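PDB 4ONY: extracellular solute-binding protein family 5 from Brucella melitensis, which probably captures peptides or related solutes in the periplasm and delivers them to an ABC transporter for import across the inner membrane. Local coordinates for residues V83-M88 against P233-K238; A123-G128 against M189-K194; S266-I271 against Y287-V292; F275-G278 against R282-K285; A370-L375 against A543-D548. All coordinates share one frame; numbering follows the deposited sequence.

Contact 1 (V83-M88 against P233-K238); sequences VYQTLM and PDYWGK
The side-chain amide of Gln-85 bridges two aromatic residues that are neighbours in the chain, Tyr-235 and Trp-236, and it uses a different end for each. Its carbonyl oxygen takes the indole N-H: Trp-236 NE1 to Gln-85 OE1 is 3.0 Å, with a fairly straight N-H...O angle of 161°. OE1 lies in the plane of the indole, and the N-H arrives on a lone pair in the carbonyl plane, although the amide and indole planes stand 82° apart. At the other end the amide N-H reaches the phenol, with Gln-85 NE2 2.9 Å from Tyr-235 OH and a more bent angle of 141°. The indole N-H can only donate, so OE1 must face it and NE2 is turned to the phenol. The bridge joins two loops of a family 5 solute-binding protein: 83-88 leads into strand 88-90 of the antiparallel sheet, and 233-238 follows strand 226-231 of the mixed sheet. Beyond the first shell, Ser-213 OG also bonds Gln-85 OE1, and Gln-243 OE1 is a further partner of Tyr-235 OH, so Gln-85 OE1 and Tyr-235 OH each have two partners. A type I turn from Tyr-235 to Lys-238 presents the two rings, its closing backbone bond being weak. The Tyr-235 ring lies under its own turn, with Gly-237 N 3.4 Å above the ring plane. Leu-102 of strand 97-108 packs against both Gln-85 and Trp-236.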
# COMPACT_ATOMS: atom_id res chain seq x y z
N VAL A 83 5.59 20.12 0.23
CA VAL A 83 6.71 21.01 0.51
C VAL A 83 7.99 20.52 -0.17
O VAL A 83 8.61 21.25 -0.94
CB VAL A 83 6.93 21.16 2.03
CG1 VAL A 83 8.18 21.97 2.33
CG2 VAL A 83 5.70 21.82 2.65
N TYR A 84 8.39 19.29 0.12
CA TYR A 84 9.56 18.72 -0.47
C TYR A 84 9.19 17.92 -1.71
O TYR A 84 8.33 17.03 -1.65
CB TYR A 84 10.22 17.80 0.54
CG TYR A 84 10.83 18.57 1.73
CD1 TYR A 84 11.95 19.36 1.57
CD2 TYR A 84 10.28 18.44 3.00
CE1 TYR A 84 12.50 20.07 2.65
CE2 TYR A 84 10.83 19.12 4.08
CZ TYR A 84 11.94 19.92 3.90
OH TYR A 84 12.49 20.56 4.97
N GLN A 85 9.87 18.20 -2.82
CA GLN A 85 9.59 17.55 -4.09
C GLN A 85 10.68 16.60 -4.48
O GLN A 85 11.79 16.64 -3.97
CB GLN A 85 9.43 18.58 -5.17
CG GLN A 85 8.30 19.55 -4.93
CD GLN A 85 8.11 20.52 -6.07
OE1 GLN A 85 9.03 21.21 -6.47
NE2 GLN A 85 6.88 20.57 -6.60
N THR A 86 10.32 15.73 -5.41
CA THR A 86 11.22 14.75 -5.98
C THR A 86 11.63 15.20 -7.40
O THR A 86 11.07 16.17 -7.95
CB THR A 86 10.51 13.41 -6.12
OG1 THR A 86 9.31 13.62 -6.87
CG2 THR A 86 10.18 12.89 -4.76
N LEU A 87 12.59 14.50 -7.99
CA LEU A 87 13.02 14.85 -9.32
C LEU A 87 11.90 14.63 -10.32
O LEU A 87 11.73 15.40 -11.27
CB LEU A 87 14.26 14.07 -9.71
CG LEU A 87 15.49 14.56 -8.92
CD1 LEU A 87 16.59 13.50 -8.90
CD2 LEU A 87 16.07 15.85 -9.52
N MET A 88 11.15 13.54 -10.12
CA MET A 88 10.06 13.18 -11.06
C MET A 88 8.84 12.78 -10.26
O MET A 88 8.97 12.34 -9.10
CB MET A 88 10.49 12.04 -11.98
CG MET A 88 11.74 12.39 -12.80
SD MET A 88 12.17 11.15 -14.04
CE MET A 88 10.83 11.42 -15.20
N PRO A 233 1.81 31.76 -4.22
CA PRO A 233 1.35 32.17 -5.55
C PRO A 233 2.44 32.19 -6.60
O PRO A 233 2.13 32.16 -7.78
CB PRO A 233 0.78 33.58 -5.33
CG PRO A 233 1.26 34.01 -3.99
CD PRO A 233 1.53 32.78 -3.19
N ASP A 234 3.71 32.24 -6.19
CA ASP A 234 4.82 32.21 -7.13
C ASP A 234 5.43 30.82 -7.31
O ASP A 234 6.58 30.72 -7.77
CB ASP A 234 5.93 33.16 -6.65
CG ASP A 234 6.78 33.70 -7.78
OD1 ASP A 234 6.32 33.88 -8.92
OD2 ASP A 234 7.95 33.99 -7.51
N TYR A 235 4.70 29.78 -6.91
CA TYR A 235 5.16 28.39 -7.08
C TYR A 235 5.75 28.19 -8.49
O TYR A 235 5.09 28.44 -9.47
CB TYR A 235 4.00 27.44 -6.83
CG TYR A 235 4.29 26.00 -7.23
CD1 TYR A 235 5.41 25.35 -6.77
CD2 TYR A 235 3.45 25.32 -8.08
CE1 TYR A 235 5.71 24.05 -7.16
CE2 TYR A 235 3.72 24.00 -8.44
CZ TYR A 235 4.85 23.38 -7.98
OH TYR A 235 5.11 22.10 -8.36
N TRP A 236 7.00 27.77 -8.56
CA TRP A 236 7.74 27.67 -9.80
C TRP A 236 7.10 26.70 -10.81
O TRP A 236 7.23 26.90 -12.02
CB TRP A 236 9.18 27.17 -9.49
CG TRP A 236 9.22 25.69 -9.23
CD1 TRP A 236 9.09 25.07 -8.02
CD2 TRP A 236 9.40 24.65 -10.21
NE1 TRP A 236 9.14 23.70 -8.19
CE2 TRP A 236 9.33 23.41 -9.51
CE3 TRP A 236 9.60 24.65 -11.60
CZ2 TRP A 236 9.46 22.18 -10.16
CZ3 TRP A 236 9.73 23.43 -12.26
CH2 TRP A 236 9.66 22.21 -11.55
N GLY A 237 6.41 25.66 -10.31
CA GLY A 237 5.91 24.59 -11.16
C GLY A 237 4.50 24.75 -11.66
O GLY A 237 3.93 23.84 -12.25
N LYS A 238 3.92 25.90 -11.41
CA LYS A 238 2.48 26.10 -11.65
C LYS A 238 2.08 25.81 -13.10
O LYS A 238 0.96 25.45 -13.32
CB LYS A 238 2.05 27.53 -11.26
CG LYS A 238 2.56 28.55 -12.22
CD LYS A 238 2.60 29.98 -11.72
CE LYS A 238 1.76 30.23 -10.48
NZ LYS A 238 1.75 31.71 -10.33

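Contact 2 (A123-G128 against M189-K194); sequences AKWSDG and MPVLPK
Trp-125 lays its indole against the 191-193 backbone, and the loop 123-128 leads up to that ring and turns after it. The approach begins at Ala-123, whose methyl packs on Leu-102 of strand 97-108. At Trp-125, CG is anti to the carbonyl carbon (chi1 -56°), which carries the indole across to the other loop. Pro-193 CB sits over the middle of the six-membered ring, 3.5 Å from its centroid and only 9° off the normal, a CH-pi contact made nearly head-on. The far corner of the ring reaches the main chain: Trp-125 CH2 is 3.3 Å from Val-191 O, which lies at the ring edge, and 3.3 Å from Pro-193 N. Val-191 adds an apolar touch, its CG1 4.1 Å from Trp-125 CH2. This joins the loop between strand 114-119 and helix 133-146 to the loop that leaves helix 181-187, two connections of a family 5 solute-binding protein. Helix 133-146 takes part from its first turn: Asp-135 OD2 accepts the indole N-H at Trp-125 NE1, while Asp-135 OD1 receives the backbone N-H of Lys-194, so one carboxylate serves both segments. Past the tryptophan the chain folds into a type I turn, closed by the bond from Gly-128 N to Trp-125 O at 2.9 Å. From that turn Asp-127 OD2 bonds NE2 of His-195, the residue that follows Lys-194, and the His-195 ring also meets the indole of Trp-125, their planes at about 55°.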
# COMPACT_ATOMS: atom_id res chain seq x y z
N ALA A 123 13.04 26.13 -11.81
CA ALA A 123 12.80 25.56 -10.48
C ALA A 123 13.35 26.48 -9.38
O ALA A 123 14.50 26.85 -9.44
CB ALA A 123 13.45 24.20 -10.37
N LYS A 124 12.51 26.81 -8.40
CA LYS A 124 12.86 27.68 -7.28
C LYS A 124 12.30 27.15 -5.96
O LYS A 124 11.19 26.60 -5.90
CB LYS A 124 12.33 29.11 -7.46
CG LYS A 124 12.79 29.79 -8.74
CD LYS A 124 12.06 31.13 -9.02
CE LYS A 124 10.63 31.01 -9.63
NZ LYS A 124 10.49 30.57 -11.10
N TRP A 125 13.10 27.35 -4.92
CA TRP A 125 12.67 27.26 -3.53
C TRP A 125 11.59 28.30 -3.26
O TRP A 125 11.44 29.27 -4.03
CB TRP A 125 13.91 27.45 -2.60
CG TRP A 125 14.98 26.47 -2.91
CD1 TRP A 125 16.18 26.70 -3.52
CD2 TRP A 125 14.91 25.05 -2.69
NE1 TRP A 125 16.89 25.52 -3.64
CE2 TRP A 125 16.12 24.49 -3.16
CE3 TRP A 125 13.94 24.22 -2.16
CZ2 TRP A 125 16.37 23.12 -3.11
CZ3 TRP A 125 14.19 22.83 -2.09
CH2 TRP A 125 15.40 22.31 -2.57
N SER A 126 10.79 28.08 -2.22
CA SER A 126 9.66 28.97 -1.93
C SER A 126 10.14 30.34 -1.49
O SER A 126 9.37 31.27 -1.54
CB SER A 126 8.73 28.40 -0.83
OG SER A 126 9.38 28.23 0.41
N ASP A 127 11.41 30.49 -1.09
CA ASP A 127 11.98 31.81 -0.83
C ASP A 127 12.56 32.48 -2.10
O ASP A 127 13.15 33.54 -2.02
CB ASP A 127 13.08 31.71 0.24
CG ASP A 127 14.24 30.80 -0.18
OD1 ASP A 127 14.40 30.50 -1.38
OD2 ASP A 127 15.03 30.40 0.71
N GLY A 128 12.36 31.89 -3.27
CA GLY A 128 12.81 32.52 -4.51
C GLY A 128 14.21 32.14 -4.96
O GLY A 128 14.57 32.46 -6.08
N MET A 189 13.24 10.17 -3.34
CA MET A 189 14.16 11.00 -2.60
C MET A 189 13.74 12.45 -2.81
O MET A 189 13.36 12.82 -3.91
CB MET A 189 15.61 10.83 -3.09
CG MET A 189 16.29 9.54 -2.65
SD MET A 189 16.51 9.49 -0.85
CE MET A 189 18.19 10.07 -0.73
N PRO A 190 13.84 13.27 -1.78
CA PRO A 190 13.61 14.69 -1.97
C PRO A 190 14.77 15.39 -2.63
O PRO A 190 15.83 14.77 -2.87
CB PRO A 190 13.46 15.18 -0.54
CG PRO A 190 14.45 14.33 0.20
CD PRO A 190 14.28 12.97 -0.41
N VAL A 191 14.57 16.68 -2.94
CA VAL A 191 15.65 17.59 -3.10
C VAL A 191 15.51 18.64 -1.99
O VAL A 191 14.44 19.23 -1.81
CB VAL A 191 15.68 18.24 -4.52
CG1 VAL A 191 16.91 19.13 -4.66
CG2 VAL A 191 15.72 17.17 -5.58
N LEU A 192 16.62 18.85 -1.28
CA LEU A 192 16.75 19.74 -0.13
C LEU A 192 17.56 21.00 -0.46
O LEU A 192 18.47 20.96 -1.29
CB LEU A 192 17.49 19.02 1.01
CG LEU A 192 16.88 17.71 1.47
CD1 LEU A 192 17.63 17.09 2.63
CD2 LEU A 192 15.40 17.88 1.87
N PRO A 193 17.23 22.13 0.17
CA PRO A 193 17.91 23.41 -0.08
C PRO A 193 19.19 23.63 0.73
O PRO A 193 19.11 23.92 1.94
CB PRO A 193 16.87 24.44 0.34
CG PRO A 193 16.07 23.76 1.39
CD PRO A 193 16.07 22.30 1.04
N LYS A 194 20.35 23.51 0.09
CA LYS A 194 21.64 23.73 0.75
C LYS A 194 21.67 25.07 1.45
O LYS A 194 22.13 25.14 2.59
CB LYS A 194 22.77 23.70 -0.26
CG LYS A 194 24.15 23.73 0.39
CD LYS A 194 25.24 23.60 -0.66
CE LYS A 194 26.60 23.51 -0.01
NZ LYS A 194 27.64 23.44 -1.09

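Contact 3 (S266-I271 against Y287-V292); sequences SFKKGI and YDFPAV
Helix 260-268 runs out in the segment 266-271, where a Schellman motif ends it: Gly-270 N bonds Phe-267 O and Ile-271 N bonds Ser-266 O, with positive phi at the glycine. Across from this end a second helix begins, with Phe-289 in the N-cap position before 290-293. The nearest CA atoms are those of Lys-268 and Phe-289, 8.0 Å apart, so side chains fill the interval. A chi1 of 56° turns the Phe-289 ring back over the start of its own helix, where Val-292 CG2 meets one face. Lys-268 CG lies over the opposite face, 3.8 Å from the ring centroid and 15° off the normal, a CH-pi contact made by the aliphatic part of the lysine. Phe-267 approaches the edge of that ring, its CE2 4.2 Å from Phe-289 CZ, and the same CE2 is 4.4 Å from Tyr-287 CE2. Both segments pack on the three-stranded antiparallel sheet, Phe-267 and Tyr-287 on Ala-569 of strand 566-571 and Ala-291 on Val-297. The contact is therefore carried by carbon against carbon: lysine contributes its methylene rather than its charge, while the ammonium group has a long, weak ion pair with Glu-265.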
# COMPACT_ATOMS: atom_id res chain seq x y z
N SER A 266 -16.54 16.33 14.31
CA SER A 266 -16.07 17.61 13.78
C SER A 266 -16.43 17.71 12.26
O SER A 266 -16.75 18.80 11.77
CB SER A 266 -14.58 17.71 14.00
OG SER A 266 -14.07 18.97 13.62
N PHE A 267 -16.38 16.58 11.53
CA PHE A 267 -16.90 16.51 10.16
C PHE A 267 -18.41 16.86 10.13
O PHE A 267 -18.84 17.65 9.28
CB PHE A 267 -16.68 15.13 9.54
CG PHE A 267 -17.35 14.96 8.19
CD1 PHE A 267 -16.92 15.69 7.10
CD2 PHE A 267 -18.40 14.10 8.03
CE1 PHE A 267 -17.54 15.57 5.86
CE2 PHE A 267 -19.01 13.94 6.80
CZ PHE A 267 -18.60 14.68 5.71
N LYS A 268 -19.19 16.26 11.03
CA LYS A 268 -20.63 16.51 11.06
C LYS A 268 -20.96 17.98 11.34
O LYS A 268 -21.94 18.48 10.81
CB LYS A 268 -21.36 15.61 12.04
CG LYS A 268 -21.46 14.14 11.62
CD LYS A 268 -21.81 13.21 12.75
CE LYS A 268 -23.08 13.61 13.45
NZ LYS A 268 -23.52 12.57 14.40
N LYS A 269 -20.13 18.67 12.14
CA LYS A 269 -20.35 20.08 12.46
C LYS A 269 -19.87 21.00 11.32
O LYS A 269 -20.09 22.17 11.36
CB LYS A 269 -19.62 20.43 13.76
N GLY A 270 -19.22 20.46 10.29
CA GLY A 270 -18.78 21.29 9.17
C GLY A 270 -17.40 21.91 9.36
O GLY A 270 -16.96 22.67 8.54
N ILE A 271 -16.70 21.50 10.39
CA ILE A 271 -15.34 21.97 10.64
C ILE A 271 -14.36 21.28 9.71
O ILE A 271 -13.46 21.91 9.23
CB ILE A 271 -14.94 21.75 12.11
CG1 ILE A 271 -15.92 22.55 12.96
CG2 ILE A 271 -13.52 22.22 12.36
CD1 ILE A 271 -15.87 22.29 14.44
N TYR A 287 -24.66 7.86 8.88
CA TYR A 287 -24.75 9.00 8.00
C TYR A 287 -26.22 9.37 7.77
O TYR A 287 -26.61 9.80 6.69
CB TYR A 287 -24.01 8.74 6.67
CG TYR A 287 -22.50 8.72 6.79
CD1 TYR A 287 -21.84 7.64 7.33
CD2 TYR A 287 -21.72 9.80 6.37
CE1 TYR A 287 -20.46 7.64 7.45
CE2 TYR A 287 -20.34 9.79 6.49
CZ TYR A 287 -19.72 8.69 7.01
OH TYR A 287 -18.34 8.65 7.14
N ASP A 288 -27.02 9.17 8.81
CA ASP A 288 -28.43 9.54 8.84
C ASP A 288 -28.65 10.94 9.44
O ASP A 288 -29.65 11.19 10.02
CB ASP A 288 -29.24 8.49 9.65
CG ASP A 288 -28.67 8.23 11.08
OD1 ASP A 288 -27.54 8.66 11.41
OD2 ASP A 288 -29.32 7.52 11.86
N PHE A 289 -27.71 11.85 9.34
CA PHE A 289 -27.86 13.19 9.90
C PHE A 289 -28.32 14.16 8.81
O PHE A 289 -28.24 13.83 7.62
CB PHE A 289 -26.57 13.65 10.59
CG PHE A 289 -25.34 13.64 9.72
CD1 PHE A 289 -24.57 12.51 9.61
CD2 PHE A 289 -24.92 14.79 9.08
CE1 PHE A 289 -23.39 12.53 8.85
CE2 PHE A 289 -23.76 14.80 8.31
CZ PHE A 289 -22.99 13.68 8.20
N PRO A 290 -28.92 15.29 9.20
CA PRO A 290 -29.71 16.10 8.26
C PRO A 290 -28.97 16.56 7.03
O PRO A 290 -29.54 16.52 5.94
CB PRO A 290 -30.12 17.32 9.10
CG PRO A 290 -30.25 16.77 10.48
CD PRO A 290 -29.13 15.74 10.60
N ALA A 291 -27.72 16.97 7.19
CA ALA A 291 -26.94 17.46 6.06
C ALA A 291 -26.89 16.43 4.92
O ALA A 291 -26.98 16.80 3.73
CB ALA A 291 -25.53 17.84 6.49
N VAL A 292 -26.81 15.13 5.29
CA VAL A 292 -26.75 14.08 4.26
C VAL A 292 -28.09 14.03 3.58
O VAL A 292 -28.15 13.96 2.34
CB VAL A 292 -26.44 12.66 4.84
CG1 VAL A 292 -26.47 11.61 3.74
CG2 VAL A 292 -25.11 12.66 5.55

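Contact 4 (F275-G278 against R282-K285); sequences FIEG and RWEK
A strand-loop-helix connection brings this pair together: strand 274-277, at one edge of a three-stranded antiparallel sheet, passes through a short loop into helix 280-285, and a salt bridge ties the two back to each other. Arg-282 meets the Glu-277 carboxylate side-on with two nitrogens. Arg-282 NE is 2.9 Å from Glu-277 OE1 with an N-H...O angle of 168°. The second bond, at 151°, puts Arg-282 NH2 2.7 Å from Glu-277 OE2. Both oxygens use their syn lone pairs, and the carboxylate and guanidinium are nearly coplanar. The glutamate bends at chi2 to bring its carboxylate round. Its oxygens are gripped further, OE1 by Tyr-287 OH and OE2 by the backbone N of Asn-279; Arg-282 NH2 also bridges to Glu-260. This buried carboxylate thus has several donors, which would favour its charged form. Nearer the backbone, Glu-277 CG packs 3.6 Å from Trp-283 CE3, and that indole stacks on Trp-567 of the neighbouring strand. Phe-275 points the rim of its ring at a guanidinium face, the planes 82° apart, with Phe-275 CZ 3.6 Å from Arg-282 NH2.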
# COMPACT_ATOMS: atom_id res chain seq x y z
N PHE A 275 -14.54 13.32 5.04
CA PHE A 275 -14.29 12.25 5.97
C PHE A 275 -14.05 10.98 5.20
O PHE A 275 -14.93 10.50 4.45
CB PHE A 275 -15.47 12.05 6.97
CG PHE A 275 -15.17 11.07 8.06
CD1 PHE A 275 -15.38 9.72 7.86
CD2 PHE A 275 -14.65 11.50 9.26
CE1 PHE A 275 -15.06 8.79 8.81
CE2 PHE A 275 -14.36 10.58 10.25
CZ PHE A 275 -14.58 9.22 10.03
N ILE A 276 -12.83 10.45 5.33
CA ILE A 276 -12.43 9.26 4.55
C ILE A 276 -12.88 8.07 5.40
O ILE A 276 -12.39 7.93 6.53
CB ILE A 276 -10.92 9.26 4.32
CG1 ILE A 276 -10.53 10.43 3.42
CG2 ILE A 276 -10.46 7.93 3.70
CD1 ILE A 276 -9.04 10.68 3.32
N GLU A 277 -13.80 7.24 4.90
CA GLU A 277 -14.44 6.20 5.72
C GLU A 277 -13.93 4.77 5.41
O GLU A 277 -14.00 4.31 4.27
CB GLU A 277 -15.94 6.23 5.49
CG GLU A 277 -16.70 5.22 6.32
CD GLU A 277 -16.59 5.56 7.80
OE1 GLU A 277 -17.39 6.40 8.26
OE2 GLU A 277 -15.68 4.99 8.46
N GLY A 278 -13.47 4.09 6.44
CA GLY A 278 -13.14 2.66 6.36
C GLY A 278 -14.01 1.70 7.20
O GLY A 278 -13.81 0.48 7.15
N ARG A 282 -20.28 2.15 10.44
CA ARG A 282 -20.48 3.61 10.47
C ARG A 282 -21.06 4.11 9.14
O ARG A 282 -22.01 4.87 9.11
CB ARG A 282 -19.18 4.36 10.80
CG ARG A 282 -19.35 5.87 10.98
CD ARG A 282 -18.21 6.51 11.81
NE ARG A 282 -16.97 6.24 11.12
CZ ARG A 282 -15.80 6.02 11.69
NH1 ARG A 282 -15.65 6.11 12.99
NH2 ARG A 282 -14.78 5.74 10.92
N TRP A 283 -20.48 3.67 8.03
CA TRP A 283 -20.97 4.08 6.71
C TRP A 283 -22.46 3.72 6.54
O TRP A 283 -23.23 4.49 6.05
CB TRP A 283 -20.15 3.38 5.65
CG TRP A 283 -20.38 3.87 4.19
CD1 TRP A 283 -20.96 3.15 3.18
CD2 TRP A 283 -19.99 5.11 3.60
NE1 TRP A 283 -20.94 3.85 2.02
CE2 TRP A 283 -20.35 5.07 2.24
CE3 TRP A 283 -19.36 6.25 4.08
CZ2 TRP A 283 -20.09 6.12 1.35
CZ3 TRP A 283 -19.09 7.30 3.19
CH2 TRP A 283 -19.45 7.22 1.84
N GLU A 284 -22.84 2.53 6.98
CA GLU A 284 -24.18 2.02 6.80
C GLU A 284 -25.17 2.69 7.73
O GLU A 284 -26.26 2.96 7.31
CB GLU A 284 -24.18 0.52 7.07
CG GLU A 284 -25.54 -0.13 7.24
CD GLU A 284 -26.23 -0.30 5.90
OE1 GLU A 284 -25.49 -0.28 4.89
OE2 GLU A 284 -27.48 -0.46 5.89
N LYS A 285 -24.77 2.98 8.96
CA LYS A 285 -25.70 3.40 10.02
C LYS A 285 -25.69 4.88 10.37
O LYS A 285 -26.72 5.42 10.76
CB LYS A 285 -25.31 2.67 11.33
CG LYS A 285 -25.49 1.18 11.26
CD LYS A 285 -26.95 0.82 11.12
CE LYS A 285 -27.19 -0.65 11.45
NZ LYS A 285 -28.65 -0.95 11.48

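Contact 5 (A370-L375 against A543-D548); sequences AREREL and AVRALD
Glu-372, Ala-546 and Leu-375 bury the most surface where helix 370-376 packs on the longer helix 537-553. It is a helix-helix contact: the short segments cross at -56°, their axes 9.1 Å apart at closest approach. The small Ala-546 side chain lets the backbones come close, with Ala-546 CA 5.6 Å from Glu-372 CA. Glu-372 keeps its chain extended beyond CG and lays its carboxylate against the other helix, OE1 3.5 Å from Arg-545 CB and 3.9 Å from the methyl carbon CB of Ala-546. That oxygen has its ionic partner a turn further along, in a salt bridge to Arg-549 NE. Leu-375, one turn on from Glu-372, packs its CD1 4.2 Å from Ala-543 CB. A third helix, 522-533, backs this apolar side, with Ala-530 against Leu-375, Leu-531 against Ala-543 and Met-527 against Ala-546. Arg-545 starts towards the partner helix, but its extended chain carries the guanidinium away, to where NH2 bonds the carbonyl O of Gln-360. A water spans the remaining distance to the glutamate: it donates to Glu-372 OE2 at 2.6 Å and accepts from Arg-545 NH1 at 3.0 Å, lying in the guanidinium plane.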
# COMPACT_ATOMS: atom_id res chain seq x y z
N ALA A 370 0.67 -18.65 -21.44
CA ALA A 370 1.80 -19.46 -21.89
C ALA A 370 3.06 -19.19 -21.08
O ALA A 370 3.79 -20.11 -20.74
CB ALA A 370 2.09 -19.23 -23.38
N ARG A 371 3.30 -17.94 -20.74
CA ARG A 371 4.46 -17.60 -19.91
C ARG A 371 4.35 -18.21 -18.49
O ARG A 371 5.33 -18.75 -17.98
CB ARG A 371 4.64 -16.08 -19.87
CG ARG A 371 5.78 -15.59 -18.98
CD ARG A 371 7.13 -16.12 -19.44
NE ARG A 371 8.22 -15.56 -18.64
CZ ARG A 371 9.40 -16.13 -18.44
NH1 ARG A 371 9.71 -17.33 -18.97
NH2 ARG A 371 10.31 -15.52 -17.66
N GLU A 372 3.19 -18.10 -17.84
CA GLU A 372 3.00 -18.72 -16.52
C GLU A 372 3.24 -20.24 -16.57
O GLU A 372 3.92 -20.79 -15.70
CB GLU A 372 1.58 -18.48 -16.00
CG GLU A 372 1.18 -17.03 -15.72
CD GLU A 372 -0.17 -16.97 -15.01
OE1 GLU A 372 -0.18 -17.35 -13.81
OE2 GLU A 372 -1.21 -16.68 -15.69
N ARG A 373 2.70 -20.90 -17.57
CA ARG A 373 2.85 -22.34 -17.69
C ARG A 373 4.32 -22.73 -17.91
O ARG A 373 4.79 -23.71 -17.33
CB ARG A 373 1.93 -22.91 -18.78
CG ARG A 373 0.46 -22.89 -18.33
CD ARG A 373 -0.50 -23.35 -19.43
NE ARG A 373 -1.89 -23.05 -19.03
CZ ARG A 373 -2.65 -23.85 -18.30
NH1 ARG A 373 -2.19 -25.04 -17.89
NH2 ARG A 373 -3.87 -23.48 -17.99
N GLU A 374 5.04 -21.93 -18.70
CA GLU A 374 6.49 -22.09 -18.87
C GLU A 374 7.22 -21.94 -17.54
O GLU A 374 8.04 -22.77 -17.18
CB GLU A 374 6.99 -21.09 -19.89
CG GLU A 374 8.47 -21.14 -20.14
CD GLU A 374 8.95 -20.10 -21.14
OE1 GLU A 374 8.61 -18.90 -21.11
OE2 GLU A 374 9.75 -20.51 -21.98
N LEU A 375 6.87 -20.92 -16.77
CA LEU A 375 7.51 -20.65 -15.49
C LEU A 375 7.25 -21.76 -14.46
O LEU A 375 8.11 -22.08 -13.67
CB LEU A 375 7.01 -19.33 -14.91
CG LEU A 375 7.55 -18.06 -15.55
CD1 LEU A 375 6.80 -16.83 -15.03
CD2 LEU A 375 9.07 -17.92 -15.30
N ALA A 543 4.28 -13.15 -14.38
CA ALA A 543 5.07 -13.70 -13.27
C ALA A 543 4.37 -13.50 -11.94
O ALA A 543 4.41 -14.38 -11.07
CB ALA A 543 6.47 -13.08 -13.25
N VAL A 544 3.73 -12.35 -11.76
CA VAL A 544 3.03 -12.09 -10.51
C VAL A 544 1.81 -12.99 -10.37
O VAL A 544 1.53 -13.52 -9.29
CB VAL A 544 2.62 -10.62 -10.36
CG1 VAL A 544 1.87 -10.42 -9.05
CG2 VAL A 544 3.86 -9.69 -10.34
N ARG A 545 1.07 -13.14 -11.45
CA ARG A 545 -0.06 -14.07 -11.41
C ARG A 545 0.41 -15.50 -11.02
O ARG A 545 -0.26 -16.19 -10.25
CB ARG A 545 -0.78 -14.08 -12.75
CG ARG A 545 -1.60 -12.80 -12.99
CD ARG A 545 -2.35 -12.89 -14.31
NE ARG A 545 -3.10 -11.68 -14.60
CZ ARG A 545 -3.51 -11.32 -15.80
NH1 ARG A 545 -3.36 -12.10 -16.85
NH2 ARG A 545 -4.15 -10.19 -15.93
N ALA A 546 1.56 -15.91 -11.55
CA ALA A 546 2.07 -17.23 -11.24
C ALA A 546 2.41 -17.33 -9.76
O ALA A 546 2.08 -18.34 -9.13
CB ALA A 546 3.30 -17.55 -12.11
N LEU A 547 3.00 -16.26 -9.18
CA LEU A 547 3.25 -16.21 -7.74
C LEU A 547 1.93 -16.36 -6.99
O LEU A 547 1.80 -17.18 -6.09
CB LEU A 547 3.98 -14.92 -7.31
CG LEU A 547 4.27 -14.76 -5.80
CD1 LEU A 547 5.06 -15.92 -5.22
CD2 LEU A 547 5.05 -13.49 -5.51
N ASP A 548 0.92 -15.59 -7.41
CA ASP A 548 -0.40 -15.65 -6.80
C ASP A 548 -0.93 -17.09 -6.79
O ASP A 548 -1.42 -17.59 -5.76
CB ASP A 548 -1.37 -14.70 -7.53
CG ASP A 548 -2.67 -14.48 -6.78
OD1 ASP A 548 -2.62 -14.28 -5.57
OD2 ASP A 548 -3.73 -14.40 -7.43
O HOH W 1 -1.95 -14.71 -17.18

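In the fold
All five contacts rest mainly on buried residues, yet they fall into two adjoining pairs and one remote contact. In contacts 1 and 2, centres about 8 Å apart, every touching residue is buried; contact 2 nests inside the loop contact 1 closes, and a probable backbone bond from Val-191 N to Gln-85 O connects them. One relies on directed amide bonds, the other on an indole face. Contacts 3 and 4, centres about 12 Å apart, share Tyr-287, and hydrocarbon packing there lies beside a salt bridge. These two and contact 5 include partly exposed residues: Lys-268, Arg-282, Leu-375 and Arg-545. Contact 5, about 49 Å from contact 3 between centres, packs helix on helix, its polar ends joined through a water.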